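Local atomic coordinates of mandelate racemase/muconate lactonizing protein (Alicyclobacillus acidocaldarius LAA1, PDB entry 3QLD), a protein that belongs to the mandelate racemase/muconate lactonizing enzyme family of the enolase superfamily, pairing an N-terminal capping domain with a TIM-barrel-like domain. Residues A[125-128]-A[129-133]; A[310-313]-A[314-317]. All blocks are in the same frame, centred on the assembly; numbering follows the deposited sequence.

Interactions 1 and 2 are both local contacts within a continuous segment at the end of a helix, with centres about 10 Å apart. Interaction 1 takes in the whole of the short helix 127-130 and is partly buried, with Leu127, Val128 and Leu131 turned into the protein and the glycines nearer its surface; interaction 2, the end of helix 303-313, is buried at every touching residue. Their chemistry differs in how the turn is closed: a glycine-rich Schellman motif in residues 125-133, mainly i to i-3 backbone bonds in 310-317. The two also pack together, with Val128 CG2 3.6 Å from Ala314 CB and Leu131 O 3.2 Å from Leu315 CD2.

Interaction 1 (A[125-128]-A[129-133]); sequences QPLV and GLLGG
Leu127 and Leu131 lie on one face of a one-turn helix, which starts after Pro126 at the N-cap and ends in a Schellman motif. Their side chains run obliquely to each other, and CD1 of Leu131 meets both CD1 of Leu127, at 3.9 Å, and Leu127 CG. Leu127 reaches this place with CG anti to its backbone N (chi1 179°), whereas in Leu131 CG stands beside the N. Trp116 of helix 105-123 and Phe277 of helix 277-289 touch both leucines, while from helix 303-313 His308 touches Leu127 and Ile311 touches Leu131, which places the pair in the interior among those three helices. On another side, Leu130 crosses Gln125 at about a right angle, though their closest approach is doubtful in the model. More securely, Leu130 CG sits 3.4 Å from Pro126 O, the carbonyl that accepts the Leu130 N-H at 3.2 Å. Leu131 N binds Leu127 O at the same length and adds a weak bond to Val128 O. Positive phi at Gly132 (80°) then reverses the chain, and its N bonds to Gly129 O. Val128 O thereby receives Gly133 N at 2.8 Å with a nearly straight N-H (167°), although the donor stands above the carbonyl plane. Val128 CG2 packs on the backbone of Gly133, 3.7 Å from its CA and 3.5 Å from its O.

Interaction 2 (A[310-313]-A[314-317]); sequences LIAA and ALPL
From Leu310 to Ala314 the backbone keeps helix-like phi, while psi shrinks toward zero at Ala313 and Ala314 before Leu315 opens to psi 153° and carries the chain away from the helix. The bonds record the same change. Ala314 N makes only a weak bond to Leu310 O, four residues back, and another to Ile311 O, three back, at 3.2 Å; the second is straighter at the N-H, though the donor stands well above the carbonyl plane. Leu315 N follows with a bond to Ala312 O at 3.0 Å, whose donor also lies well above the carbonyl plane. Among the side chains, Leu315 does most of the touching: with CG beside its own backbone N (chi1 -59°), it folds back over the last turn. Its CG comes to 3.2 Å from Ala312 O and its CD1 to 3.8 Å from Ala312 CA, so the branch lies alongside the carbonyl that its own N-H engages. The methyl of Ala312 is a looser neighbour, its CB 4.3 Å from Leu315 CD1. Ala314 behaves similarly on a smaller scale, placing CB 3.2 Å from Ile311 O. Leu281 and Leu284 of helix 277-289 pack on Leu315, while Val138 of strand 137-144 touches Ala313. Residues 312-315 thus form a type I beta turn, closed by Leu315 N to Ala312 O, where helix 303-313 of the TIM-barrel-like domain passes into the loop before strand 347-349.

Interaction 1 (A[125-128]-A[129-133])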
loop_
_atom_site.group_PDB
_atom_site.type_symbol
_atom_site.label_atom_id
_atom_site.label_comp_id
_atom_site.label_asym_id
_atom_site.label_seq_id
_atom_site.Cartn_x
_atom_site.Cartn_y
_atom_site.Cartn_z
ATOM N N GLN A 125 -13.364 -26.131 -19.026
ATOM C CA GLN A 125 -11.954 -26.502 -19.124
ATOM C C GLN A 125 -11.301 -26.423 -17.759
ATOM O O GLN A 125 -11.603 -25.498 -17.006
ATOM C CB GLN A 125 -11.252 -25.534 -20.069
ATOM C CG GLN A 125 -11.734 -25.660 -21.508
ATOM C CD GLN A 125 -10.711 -25.174 -22.518
ATOM O OE1 GLN A 125 -9.971 -24.224 -22.262
ATOM N NE2 GLN A 125 -10.657 -25.835 -23.671
ATOM N N PRO A 126 -10.449 -27.409 -17.409
ATOM C CA PRO A 126 -9.685 -27.307 -16.184
ATOM C C PRO A 126 -8.968 -25.941 -16.065
ATOM O O PRO A 126 -8.253 -25.505 -16.988
ATOM C CB PRO A 126 -8.674 -28.450 -16.304
ATOM C CG PRO A 126 -9.469 -29.567 -17.064
ATOM C CD PRO A 126 -10.383 -28.766 -18.011
ATOM N N LEU A 127 -9.206 -25.248 -14.951
ATOM C CA LEU A 127 -8.537 -23.954 -14.687
ATOM C C LEU A 127 -7.024 -24.077 -14.747
ATOM O O LEU A 127 -6.376 -23.252 -15.368
ATOM C CB LEU A 127 -8.997 -23.333 -13.343
ATOM C CG LEU A 127 -8.326 -21.980 -12.974
ATOM C CD1 LEU A 127 -8.508 -20.890 -14.068
ATOM C CD2 LEU A 127 -8.947 -21.485 -11.703
ATOM N N VAL A 128 -6.458 -25.130 -14.154
ATOM C CA VAL A 128 -4.999 -25.311 -14.216
ATOM C C VAL A 128 -4.314 -25.388 -15.653
ATOM O O VAL A 128 -3.287 -24.729 -15.926
ATOM C CB VAL A 128 -4.537 -26.430 -13.278
ATOM C CG1 VAL A 128 -4.968 -27.814 -13.818
ATOM C CG2 VAL A 128 -3.014 -26.379 -13.110
ATOM N N GLY A 129 -4.941 -26.122 -16.579
ATOM C CA GLY A 129 -4.484 -26.183 -17.979
ATOM C C GLY A 129 -4.660 -24.831 -18.636
ATOM O O GLY A 129 -3.896 -24.432 -19.553
ATOM N N LEU A 130 -5.665 -24.104 -18.176
ATOM C CA LEU A 130 -5.924 -22.792 -18.746
ATOM C C LEU A 130 -4.769 -21.837 -18.472
ATOM O O LEU A 130 -4.436 -21.009 -19.320
ATOM C CB LEU A 130 -7.239 -22.227 -18.216
ATOM C CG LEU A 130 -8.524 -22.715 -18.885
ATOM C CD1 LEU A 130 -9.506 -21.610 -18.768
ATOM C CD2 LEU A 130 -8.337 -23.062 -20.369
ATOM N N LEU A 131 -4.176 -21.973 -17.280
ATOM C CA LEU A 131 -3.007 -21.198 -16.847
ATOM C C LEU A 131 -1.648 -21.842 -17.159
ATOM O O LEU A 131 -0.616 -21.284 -16.790
ATOM C CB LEU A 131 -3.076 -20.933 -15.337
ATOM C CG LEU A 131 -4.353 -20.182 -14.914
ATOM C CD1 LEU A 131 -4.699 -20.492 -13.477
ATOM C CD2 LEU A 131 -4.197 -18.723 -15.165
ATOM N N GLY A 132 -1.624 -23.009 -17.809
ATOM C CA GLY A 132 -0.330 -23.635 -18.158
ATOM C C GLY A 132 0.348 -24.397 -17.016
ATOM O O GLY A 132 1.575 -24.556 -16.964
ATOM N N GLY A 133 -0.450 -24.879 -16.079
ATOM C CA GLY A 133 0.107 -25.596 -14.940
ATOM C C GLY A 133 0.172 -27.060 -15.276
ATOM O O GLY A 133 -0.877 -27.690 -15.517
#

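Interaction 2 (A[310-313]-A[314-317])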
loop_
_atom_site.group_PDB
_atom_site.type_symbol
_atom_site.label_atom_id
_atom_site.label_comp_id
_atom_site.label_asym_id
_atom_site.label_seq_id
_atom_site.Cartn_x
_atom_site.Cartn_y
_atom_site.Cartn_z
ATOM N N LEU A 310 -3.275 -24.013 -4.726
ATOM C CA LEU A 310 -2.732 -25.269 -5.327
ATOM C C LEU A 310 -2.667 -25.283 -6.862
ATOM O O LEU A 310 -1.731 -25.798 -7.410
ATOM C CB LEU A 310 -3.485 -26.463 -4.777
ATOM C CG LEU A 310 -3.417 -26.635 -3.248
ATOM C CD1 LEU A 310 -4.649 -27.373 -2.647
ATOM C CD2 LEU A 310 -2.155 -27.360 -2.714
ATOM N N ILE A 311 -3.634 -24.703 -7.563
ATOM C CA ILE A 311 -3.540 -24.538 -9.006
ATOM C C ILE A 311 -2.330 -23.678 -9.429
ATOM O O ILE A 311 -1.603 -24.043 -10.310
ATOM C CB ILE A 311 -4.857 -24.010 -9.561
ATOM C CG1 ILE A 311 -5.920 -25.124 -9.429
ATOM C CG2 ILE A 311 -4.697 -23.403 -10.952
ATOM C CD1 ILE A 311 -7.341 -24.683 -9.585
ATOM N N ALA A 312 -2.117 -22.518 -8.809
ATOM C CA ALA A 312 -0.858 -21.785 -9.056
ATOM C C ALA A 312 0.419 -22.644 -8.729
ATOM O O ALA A 312 1.454 -22.552 -9.413
ATOM C CB ALA A 312 -0.852 -20.488 -8.234
ATOM N N ALA A 313 0.378 -23.435 -7.680
ATOM C CA ALA A 313 1.556 -24.258 -7.336
ATOM C C ALA A 313 1.906 -25.343 -8.357
ATOM O O ALA A 313 2.979 -25.930 -8.268
ATOM C CB ALA A 313 1.373 -24.875 -6.033
ATOM N N ALA A 314 1.009 -25.561 -9.309
ATOM C CA ALA A 314 1.225 -26.454 -10.456
ATOM C C ALA A 314 2.120 -25.822 -11.560
ATOM O O ALA A 314 2.579 -26.497 -12.506
ATOM C CB ALA A 314 -0.132 -26.818 -11.039
ATOM N N LEU A 315 2.388 -24.527 -11.463
ATOM C CA LEU A 315 3.095 -23.854 -12.539
ATOM C C LEU A 315 4.579 -24.283 -12.595
ATOM O O LEU A 315 5.142 -24.734 -11.577
ATOM C CB LEU A 315 2.909 -22.329 -12.487
ATOM C CG LEU A 315 1.443 -21.898 -12.569
ATOM C CD1 LEU A 315 1.301 -20.486 -11.947
ATOM C CD2 LEU A 315 0.863 -21.933 -14.048
ATOM N N PRO A 316 5.199 -24.207 -13.805
ATOM C CA PRO A 316 6.491 -24.865 -13.961
ATOM C C PRO A 316 7.583 -24.418 -12.999
ATOM O O PRO A 316 8.269 -25.285 -12.476
ATOM C CB PRO A 316 6.893 -24.554 -15.418
ATOM C CG PRO A 316 5.648 -24.392 -16.133
ATOM C CD PRO A 316 4.713 -23.690 -15.106
ATOM N N LEU A 317 7.729 -23.108 -12.738
ATOM C CA LEU A 317 8.830 -22.640 -11.855
ATOM C C LEU A 317 8.622 -22.874 -10.361
ATOM O O LEU A 317 9.534 -22.624 -9.528
ATOM C CB LEU A 317 9.193 -21.178 -12.133
ATOM C CG LEU A 317 10.415 -20.567 -11.397
ATOM C CD1 LEU A 317 11.780 -20.816 -12.119
ATOM C CD2 LEU A 317 10.216 -19.086 -11.261
#